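Local coordinates for VP1 (Merkel cell polyomavirus, PDB 4FMH), which builds the icosahedral viral capsid from pentamers, this fragment being mainly its jelly-roll part, and binds sialylated glycans through a site required for infection, at residues B[102-107]-B[272-277]; B[135-140]-B[249-254]; B[141-146]-B[204-209]. All blocks are in the same frame, centred on the assembly; numbering follows the deposited sequence.

Interaction 1. Residues B[102-107]-B[272-277]; sequences VGISSL and HGLPRY
Val102 and Pro275 join the two segments through their one direct hydrogen bond, Val102 N to Pro275 O at 2.9 Å. The bond is almost straight at the hydrogen (172°), although the N-H meets the carbonyl from above its plane. Packing is tightest beside it, where Val102 O lies 3.2 Å from Pro275 CD and also faces CB of Leu274; this buried oxygen has no hydrogen-bond partner in the model. Leu274 CG stands anti to its carbonyl carbon (chi1 -70°), carrying the isobutyl group toward the turn. There CD1 meets Leu107 CD1 tip to tip at 4.1 Å, while CD2 lies 3.7 Å from Gly103 O, an oxygen gripped by both N and OG of Ser106. Toward His272 the contact becomes looser and wetter. Leu107 CD2 reaches the ring in its plane, at the edge, and a water links Ser106 OG to His272 NE2, with ND1 bonded to Thr47 O. On the turn, Ser105 OG bonds to Ile197 O and Trp200 O of a second subunit. The loop leaving strand 89-101 thus packs on the interrupted strand 269-287, with Val259 of strand 250-263 touching Leu107 and Leu274.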
loop_
_atom_site.group_PDB
_atom_site.type_symbol
_atom_site.label_atom_id
_atom_site.label_comp_id
_atom_site.label_asym_id
_atom_site.label_seq_id
_atom_site.Cartn_x
_atom_site.Cartn_y
_atom_site.Cartn_z
ATOM N N VAL B 102 11.127 -15.766 11.201
ATOM C CA VAL B 102 10.532 -16.868 11.960
ATOM C C VAL B 102 9.844 -16.335 13.214
ATOM O O VAL B 102 10.335 -15.395 13.840
ATOM C CB VAL B 102 11.623 -17.911 12.346
ATOM C CG1 VAL B 102 11.066 -19.017 13.261
ATOM C CG2 VAL B 102 12.244 -18.516 11.084
ATOM N N GLY B 103 8.715 -16.937 13.585
ATOM C CA GLY B 103 8.027 -16.559 14.821
ATOM C C GLY B 103 7.110 -15.358 14.686
ATOM O O GLY B 103 6.777 -14.691 15.680
ATOM N N ILE B 104 6.681 -15.082 13.460
ATOM C CA ILE B 104 5.790 -13.951 13.224
ATOM C C ILE B 104 4.483 -14.088 14.025
ATOM O O ILE B 104 4.008 -13.113 14.624
ATOM C CB ILE B 104 5.530 -13.728 11.707
ATOM C CG1 ILE B 104 6.757 -13.079 11.049
ATOM C CG2 ILE B 104 4.325 -12.831 11.503
ATOM C CD1 ILE B 104 6.808 -13.252 9.518
ATOM N N SER B 105 3.937 -15.305 14.061
ATOM C CA SER B 105 2.694 -15.592 14.774
ATOM C C SER B 105 2.742 -15.253 16.275
ATOM O O SER B 105 1.714 -14.940 16.871
ATOM C CB SER B 105 2.299 -17.063 14.590
ATOM O OG SER B 105 3.225 -17.912 15.235
ATOM N N SER B 106 3.932 -15.304 16.874
ATOM C CA SER B 106 4.090 -14.953 18.286
ATOM C C SER B 106 3.613 -13.534 18.593
ATOM O O SER B 106 3.302 -13.224 19.738
ATOM C CB SER B 106 5.551 -15.106 18.730
ATOM O OG SER B 106 6.334 -14.011 18.276
ATOM N N LEU B 107 3.576 -12.672 17.576
ATOM C CA LEU B 107 3.203 -11.275 17.785
ATOM C C LEU B 107 1.696 -11.023 17.952
ATOM O O LEU B 107 1.281 -9.884 18.198
ATOM C CB LEU B 107 3.803 -10.363 16.701
ATOM C CG LEU B 107 5.330 -10.421 16.508
ATOM C CD1 LEU B 107 5.791 -9.458 15.402
ATOM C CD2 LEU B 107 6.077 -10.153 17.823
ATOM N N HIS B 272 12.060 -5.066 19.933
ATOM C CA HIS B 272 12.006 -6.524 19.867
ATOM C C HIS B 272 12.384 -6.940 18.452
ATOM O O HIS B 272 12.059 -6.245 17.484
ATOM C CB HIS B 272 10.583 -6.988 20.208
ATOM C CG HIS B 272 10.385 -8.477 20.221
ATOM N ND1 HIS B 272 11.281 -9.355 20.794
ATOM C CD2 HIS B 272 9.353 -9.236 19.779
ATOM C CE1 HIS B 272 10.827 -10.589 20.672
ATOM N NE2 HIS B 272 9.658 -10.545 20.061
ATOM N N GLY B 273 13.086 -8.062 18.338
ATOM C CA GLY B 273 13.440 -8.608 17.031
ATOM C C GLY B 273 13.032 -10.063 16.914
ATOM O O GLY B 273 12.746 -10.715 17.919
ATOM N N LEU B 274 12.999 -10.569 15.680
ATOM C CA LEU B 274 12.715 -11.984 15.425
ATOM C C LEU B 274 13.870 -12.641 14.660
ATOM O O LEU B 274 14.646 -11.938 14.002
ATOM C CB LEU B 274 11.395 -12.128 14.648
ATOM C CG LEU B 274 10.106 -11.801 15.409
ATOM C CD1 LEU B 274 8.923 -11.852 14.439
ATOM C CD2 LEU B 274 9.887 -12.790 16.557
ATOM N N PRO B 275 13.991 -13.984 14.746
ATOM C CA PRO B 275 15.025 -14.710 14.004
ATOM C C PRO B 275 14.692 -14.767 12.520
ATOM O O PRO B 275 13.540 -14.530 12.121
ATOM C CB PRO B 275 14.946 -16.138 14.573
ATOM C CG PRO B 275 14.002 -16.079 15.726
ATOM C CD PRO B 275 13.105 -14.916 15.465
ATOM N N ARG B 276 15.700 -15.095 11.720
ATOM C CA ARG B 276 15.537 -15.246 10.291
ATOM C C ARG B 276 16.187 -16.547 9.819
ATOM O O ARG B 276 17.297 -16.904 10.242
ATOM C CB ARG B 276 16.135 -14.046 9.550
ATOM C CG ARG B 276 15.874 -14.072 8.040
ATOM C CD ARG B 276 16.479 -12.860 7.347
ATOM N NE ARG B 276 15.607 -11.687 7.414
ATOM C CZ ARG B 276 14.669 -11.401 6.516
ATOM N NH1 ARG B 276 14.460 -12.207 5.484
ATOM N NH2 ARG B 276 13.930 -10.307 6.657
ATOM N N TYR B 277 15.462 -17.247 8.956
ATOM C CA TYR B 277 15.923 -18.472 8.329
ATOM C C TYR B 277 16.374 -18.218 6.894
ATOM O O TYR B 277 15.801 -17.374 6.203
ATOM C CB TYR B 277 14.799 -19.520 8.362
ATOM C CG TYR B 277 15.064 -20.713 7.478
ATOM C CD1 TYR B 277 15.854 -21.774 7.921
ATOM C CD2 TYR B 277 14.545 -20.769 6.183
ATOM C CE1 TYR B 277 16.111 -22.869 7.099
ATOM C CE2 TYR B 277 14.796 -21.862 5.357
ATOM C CZ TYR B 277 15.573 -22.902 5.824
ATOM O OH TYR B 277 15.814 -23.979 5.001
HETATM O O HOH W 1 8.106 -12.712 19.927
#

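Interaction 2. Residues B[135-140]-B[249-254]; sequences FAIGGE and DGLFIS
Ile137 and Ile253 are cross-strand neighbours on one face of two antiparallel strands, their side chains lying side by side and pointing the same way, with the two CD1 methyls 3.9 Å apart. Leu251 extends this apolar row. Its CG is anti to the backbone N (chi1 177°), and CD1 comes obliquely against Ile137 CG2 at 3.8 Å while also resting near Gly138 O. The other face carries a different set of groups. Ala136 and Ser254 set CB beside CB at 4.1 Å, and a water held by Ser254 OG also makes weak bonds to Ala136 O and Phe252 O.

Next along this face comes Phe252, paired with Gly138, which has no side chain to lie beside the ring. The chain turns after Gly139 and brings Glu140 back over one face of the phenyl group, Glu140 C lying 3.5 Å from Phe252 CD1, while Gly138 O sits at the ring edge. The Glu140 carboxylate leads elsewhere, to a salt bridge with Lys247.

Between the faces, Ala136 with Ser254 and Gly138 with Phe252 form hydrogen-bonded pairs, each closed by two N-H to O=C bonds, among them Phe252 N to Gly138 O at 2.8 Å, and Ile137 with Ile253 forms the non-hydrogen-bonded pair between them. The strand axes run 173° apart in direction. Ile253 packs on Leu26 and Leu28 of strand 11-28 and on Phe278 and Val280 of strand 269-287, while Ile137 touches Ala94 of strand 89-101. The isoleucine face therefore looks into the interior of a beta sandwich, and the pairing is that of strands E and H in the CHEF sheet of the viral jelly roll.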
loop_
_atom_site.group_PDB
_atom_site.type_symbol
_atom_site.label_atom_id
_atom_site.label_comp_id
_atom_site.label_asym_id
_atom_site.label_seq_id
_atom_site.Cartn_x
_atom_site.Cartn_y
_atom_site.Cartn_z
ATOM N N PHE B 135 18.301 -8.237 4.833
ATOM C CA PHE B 135 19.153 -9.418 4.766
ATOM C C PHE B 135 20.144 -9.210 3.633
ATOM O O PHE B 135 19.884 -8.432 2.700
ATOM C CB PHE B 135 18.340 -10.719 4.618
ATOM C CG PHE B 135 17.741 -10.930 3.246
ATOM C CD1 PHE B 135 16.505 -10.381 2.916
ATOM C CD2 PHE B 135 18.410 -11.700 2.290
ATOM C CE1 PHE B 135 15.944 -10.584 1.653
ATOM C CE2 PHE B 135 17.854 -11.912 1.030
ATOM C CZ PHE B 135 16.626 -11.355 0.709
ATOM N N ALA B 136 21.287 -9.886 3.741
ATOM C CA ALA B 136 22.344 -9.801 2.749
ATOM C C ALA B 136 22.993 -11.164 2.583
ATOM O O ALA B 136 23.170 -11.907 3.561
ATOM C CB ALA B 136 23.385 -8.783 3.175
ATOM N N ILE B 137 23.324 -11.481 1.340
ATOM C CA ILE B 137 24.068 -12.685 0.999
ATOM C C ILE B 137 25.293 -12.226 0.214
ATOM O O ILE B 137 25.156 -11.511 -0.785
ATOM C CB ILE B 137 23.233 -13.660 0.123
ATOM C CG1 ILE B 137 21.826 -13.906 0.715
ATOM C CG2 ILE B 137 24.017 -14.967 -0.132
ATOM C CD1 ILE B 137 21.795 -14.633 2.057
ATOM N N GLY B 138 26.481 -12.629 0.670
ATOM C CA GLY B 138 27.729 -12.240 0.008
ATOM C C GLY B 138 28.813 -13.304 0.050
ATOM O O GLY B 138 28.733 -14.255 0.834
ATOM N N GLY B 139 29.828 -13.132 -0.793
ATOM C CA GLY B 139 30.988 -14.021 -0.814
ATOM C C GLY B 139 32.119 -13.471 0.038
ATOM O O GLY B 139 33.257 -13.952 -0.025
ATOM N N GLU B 140 31.785 -12.458 0.834
ATOM C CA GLU B 140 32.719 -11.759 1.713
ATOM C C GLU B 140 31.881 -10.882 2.653
ATOM O O GLU B 140 30.683 -10.705 2.407
ATOM C CB GLU B 140 33.709 -10.918 0.899
ATOM C CG GLU B 140 33.086 -9.791 0.084
ATOM C CD GLU B 140 34.066 -9.198 -0.907
ATOM O OE1 GLU B 140 34.639 -8.128 -0.612
ATOM O OE2 GLU B 140 34.280 -9.815 -1.973
ATOM N N ASP B 249 36.093 -19.984 0.233
ATOM C CA ASP B 249 35.021 -20.959 0.468
ATOM C C ASP B 249 34.119 -20.581 1.649
ATOM O O ASP B 249 33.690 -21.443 2.420
ATOM C CB ASP B 249 35.592 -22.375 0.642
ATOM C CG ASP B 249 36.240 -22.906 -0.629
ATOM O OD1 ASP B 249 35.701 -22.656 -1.730
ATOM O OD2 ASP B 249 37.281 -23.587 -0.524
ATOM N N GLY B 250 33.843 -19.283 1.771
ATOM C CA GLY B 250 33.002 -18.749 2.833
ATOM C C GLY B 250 31.818 -17.989 2.272
ATOM O O GLY B 250 31.970 -17.161 1.366
ATOM N N LEU B 251 30.639 -18.297 2.804
ATOM C CA LEU B 251 29.410 -17.601 2.468
ATOM C C LEU B 251 28.991 -16.743 3.656
ATOM O O LEU B 251 28.857 -17.241 4.776
ATOM C CB LEU B 251 28.307 -18.609 2.123
ATOM C CG LEU B 251 26.900 -18.079 1.809
ATOM C CD1 LEU B 251 26.860 -17.377 0.471
ATOM C CD2 LEU B 251 25.910 -19.229 1.822
ATOM N N PHE B 252 28.796 -15.455 3.404
ATOM C CA PHE B 252 28.428 -14.522 4.457
ATOM C C PHE B 252 26.946 -14.200 4.410
ATOM O O PHE B 252 26.420 -13.804 3.373
ATOM C CB PHE B 252 29.263 -13.247 4.365
ATOM C CG PHE B 252 30.646 -13.392 4.944
ATOM C CD1 PHE B 252 31.663 -13.988 4.205
ATOM C CD2 PHE B 252 30.925 -12.949 6.237
ATOM C CE1 PHE B 252 32.957 -14.133 4.739
ATOM C CE2 PHE B 252 32.215 -13.087 6.780
ATOM C CZ PHE B 252 33.228 -13.680 6.026
ATOM N N ILE B 253 26.287 -14.397 5.548
ATOM C CA ILE B 253 24.852 -14.169 5.688
ATOM C C ILE B 253 24.629 -13.163 6.808
ATOM O O ILE B 253 25.080 -13.379 7.938
ATOM C CB ILE B 253 24.115 -15.492 5.991
ATOM C CG1 ILE B 253 24.542 -16.564 4.966
ATOM C CG2 ILE B 253 22.600 -15.261 6.101
ATOM C CD1 ILE B 253 23.432 -17.333 4.310
ATOM N N SER B 254 23.939 -12.067 6.485
ATOM C CA SER B 254 23.732 -10.964 7.418
ATOM C C SER B 254 22.269 -10.584 7.449
ATOM O O SER B 254 21.580 -10.709 6.435
ATOM C CB SER B 254 24.536 -9.738 6.979
ATOM O OG SER B 254 25.877 -10.079 6.682
HETATM O O HOH W 2 25.957 -11.015 4.068
#

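Interaction 3. Residues B[141-146]-B[204-209]; sequences PLDLQG and PSKNEN
Leu142 and Asp143 meet Asn207 on the central strand of a small three-stranded antiparallel sheet, which lies in the long EF loop of the jelly roll. Pro141 O is tied to Asn207 OD1 by a bridging water. Leu142 then lays CD1 obliquely against the Asn207 amide, 3.2 Å from OD1.

Asp143 carries most of the contact. Its N-H donates to Asn207 OD1 at 2.8 Å and its O accepts from Asn207 ND2 at 3.0 Å, so that the side-chain amide pairs with the strand backbone much as a neighbouring peptide would; ND2 also reaches Asp203 O. The Asp143 carboxylate, whose CG is anti to the carbonyl carbon (chi1 -64°), in turn binds the backbone of Asn207: OD2 takes the Asn207 N-H on its anti side at 3.0 Å. Lys206 crosses this carboxylate at about a right angle, CB close to OD2. Its bent chain places NZ 3.5 Å from Asp143 OD1, a salt bridge whose hydrogen bond is long and weak; a water donates to OD1 and accepts from NZ.

Gln145 packs on Val102 of a third subunit, and its amide is fixed by Lys186, Asp182 and its own strand: NE2 donates to Gly146 O at 3.0 Å, with the acceptor almost exactly in the amide plane.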
loop_
_atom_site.group_PDB
_atom_site.type_symbol
_atom_site.label_atom_id
_atom_site.label_comp_id
_atom_site.label_asym_id
_atom_site.label_seq_id
_atom_site.Cartn_x
_atom_site.Cartn_y
_atom_site.Cartn_z
ATOM N N PRO B 141 32.498 -10.336 3.727
ATOM C CA PRO B 141 31.711 -9.532 4.666
ATOM C C PRO B 141 30.999 -8.368 3.980
ATOM O O PRO B 141 31.524 -7.796 3.014
ATOM C CB PRO B 141 32.761 -8.984 5.640
ATOM C CG PRO B 141 33.924 -9.918 5.540
ATOM C CD PRO B 141 33.913 -10.450 4.140
ATOM N N LEU B 142 29.809 -8.032 4.476
ATOM C CA LEU B 142 29.061 -6.878 3.977
ATOM C C LEU B 142 29.807 -5.587 4.329
ATOM O O LEU B 142 30.254 -5.407 5.468
ATOM C CB LEU B 142 27.656 -6.861 4.579
ATOM C CG LEU B 142 26.659 -5.834 4.047
ATOM C CD1 LEU B 142 26.230 -6.202 2.632
ATOM C CD2 LEU B 142 25.450 -5.738 4.979
ATOM N N ASP B 143 29.958 -4.708 3.343
ATOM C CA ASP B 143 30.601 -3.418 3.568
ATOM C C ASP B 143 29.607 -2.468 4.214
ATOM O O ASP B 143 28.462 -2.375 3.776
ATOM C CB ASP B 143 31.124 -2.829 2.252
ATOM C CG ASP B 143 32.230 -3.681 1.630
ATOM O OD1 ASP B 143 33.285 -3.837 2.275
ATOM O OD2 ASP B 143 32.040 -4.195 0.503
ATOM N N LEU B 144 30.057 -1.759 5.246
ATOM C CA LEU B 144 29.187 -0.846 5.993
ATOM C C LEU B 144 29.615 0.607 5.871
ATOM O O LEU B 144 30.801 0.909 5.775
ATOM C CB LEU B 144 29.154 -1.233 7.476
ATOM C CG LEU B 144 28.704 -2.652 7.836
ATOM C CD1 LEU B 144 28.941 -2.947 9.319
ATOM C CD2 LEU B 144 27.242 -2.884 7.462
ATOM N N GLN B 145 28.629 1.498 5.893
ATOM C CA GLN B 145 28.854 2.934 5.937
ATOM C C GLN B 145 28.294 3.429 7.268
ATOM O O GLN B 145 27.179 3.066 7.648
ATOM C CB GLN B 145 28.138 3.626 4.764
ATOM C CG GLN B 145 28.091 5.163 4.851
ATOM C CD GLN B 145 29.457 5.824 4.706
ATOM O OE1 GLN B 145 30.131 5.666 3.685
ATOM N NE2 GLN B 145 29.859 6.598 5.719
ATOM N N GLY B 146 29.071 4.250 7.972
ATOM C CA GLY B 146 28.606 4.825 9.236
ATOM C C GLY B 146 27.883 6.151 9.048
ATOM O O GLY B 146 28.328 7.016 8.276
ATOM N N PRO B 204 26.614 1.460 -0.280
ATOM C CA PRO B 204 26.270 1.206 -1.688
ATOM C C PRO B 204 27.419 1.483 -2.661
ATOM O O PRO B 204 27.313 1.144 -3.842
ATOM C CB PRO B 204 25.094 2.159 -1.937
ATOM C CG PRO B 204 25.365 3.307 -1.008
ATOM C CD PRO B 204 25.962 2.682 0.233
ATOM N N SER B 205 28.506 2.082 -2.172
ATOM C CA SER B 205 29.670 2.349 -3.015
ATOM C C SER B 205 30.576 1.124 -3.128
ATOM O O SER B 205 31.507 1.100 -3.931
ATOM C CB SER B 205 30.463 3.560 -2.501
ATOM O OG SER B 205 31.187 3.253 -1.325
ATOM N N LYS B 206 30.310 0.117 -2.305
ATOM C CA LYS B 206 31.083 -1.114 -2.350
ATOM C C LYS B 206 30.114 -2.271 -2.565
ATOM O O LYS B 206 29.201 -2.148 -3.392
ATOM C CB LYS B 206 31.944 -1.257 -1.091
ATOM C CG LYS B 206 32.996 -0.147 -0.971
ATOM C CD LYS B 206 33.894 -0.295 0.247
ATOM C CE LYS B 206 34.876 -1.442 0.075
ATOM N NZ LYS B 206 35.750 -1.602 1.273
ATOM N N ASN B 207 30.300 -3.375 -1.842
ATOM C CA ASN B 207 29.392 -4.534 -1.916
ATOM C C ASN B 207 29.146 -5.093 -3.322
ATOM O O ASN B 207 28.049 -5.558 -3.633
ATOM C CB ASN B 207 28.065 -4.223 -1.208
ATOM C CG ASN B 207 28.208 -4.216 0.292
ATOM O OD1 ASN B 207 28.729 -5.167 0.872
ATOM N ND2 ASN B 207 27.754 -3.136 0.937
ATOM N N GLU B 208 30.181 -5.059 -4.156
ATOM C CA GLU B 208 30.114 -5.617 -5.508
ATOM C C GLU B 208 29.808 -7.117 -5.455
ATOM O O GLU B 208 29.131 -7.651 -6.331
ATOM C CB GLU B 208 31.428 -5.365 -6.266
ATOM C CG GLU B 208 31.696 -3.889 -6.631
ATOM C CD GLU B 208 32.497 -3.099 -5.570
ATOM O OE1 GLU B 208 32.882 -1.945 -5.882
ATOM O OE2 GLU B 208 32.749 -3.608 -4.445
ATOM N N ASN B 209 30.290 -7.772 -4.402
ATOM C CA ASN B 209 30.203 -9.222 -4.254
ATOM C C ASN B 209 29.194 -9.662 -3.172
ATOM O O ASN B 209 29.294 -10.759 -2.612
ATOM C CB ASN B 209 31.609 -9.779 -3.990
ATOM C CG ASN B 209 31.703 -11.281 -4.213
ATOM O OD1 ASN B 209 31.098 -11.829 -5.136
ATOM N ND2 ASN B 209 32.474 -11.951 -3.366
HETATM O O HOH W 3 30.296 -7.349 0.568
HETATM O O HOH W 4 34.340 -1.571 3.651
#

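How the interactions relate
Interactions 1 and 2 belong to the jelly roll itself and reach adjoining strands, 250-263 and 269-287; they touch where Arg276 NH1 packs on Phe135. Interaction 3 lies in the EF loop, on the opposite side of the chain's centre from interaction 1. It directly continues interaction 2: Asn209 O probably accepts from Gly139 N, and Leu142 packs on Ala136. All three are largely buried, but their chemistry differs. Interaction 2 is regular sheet pairing with an apolar interior face, interaction 1 mostly apolar loop packing with one backbone bond, and interaction 3 a polar network with a charged, hydrated rim. Interactions 1 and 3 also meet other subunits, whereas interaction 2 stays within one chain.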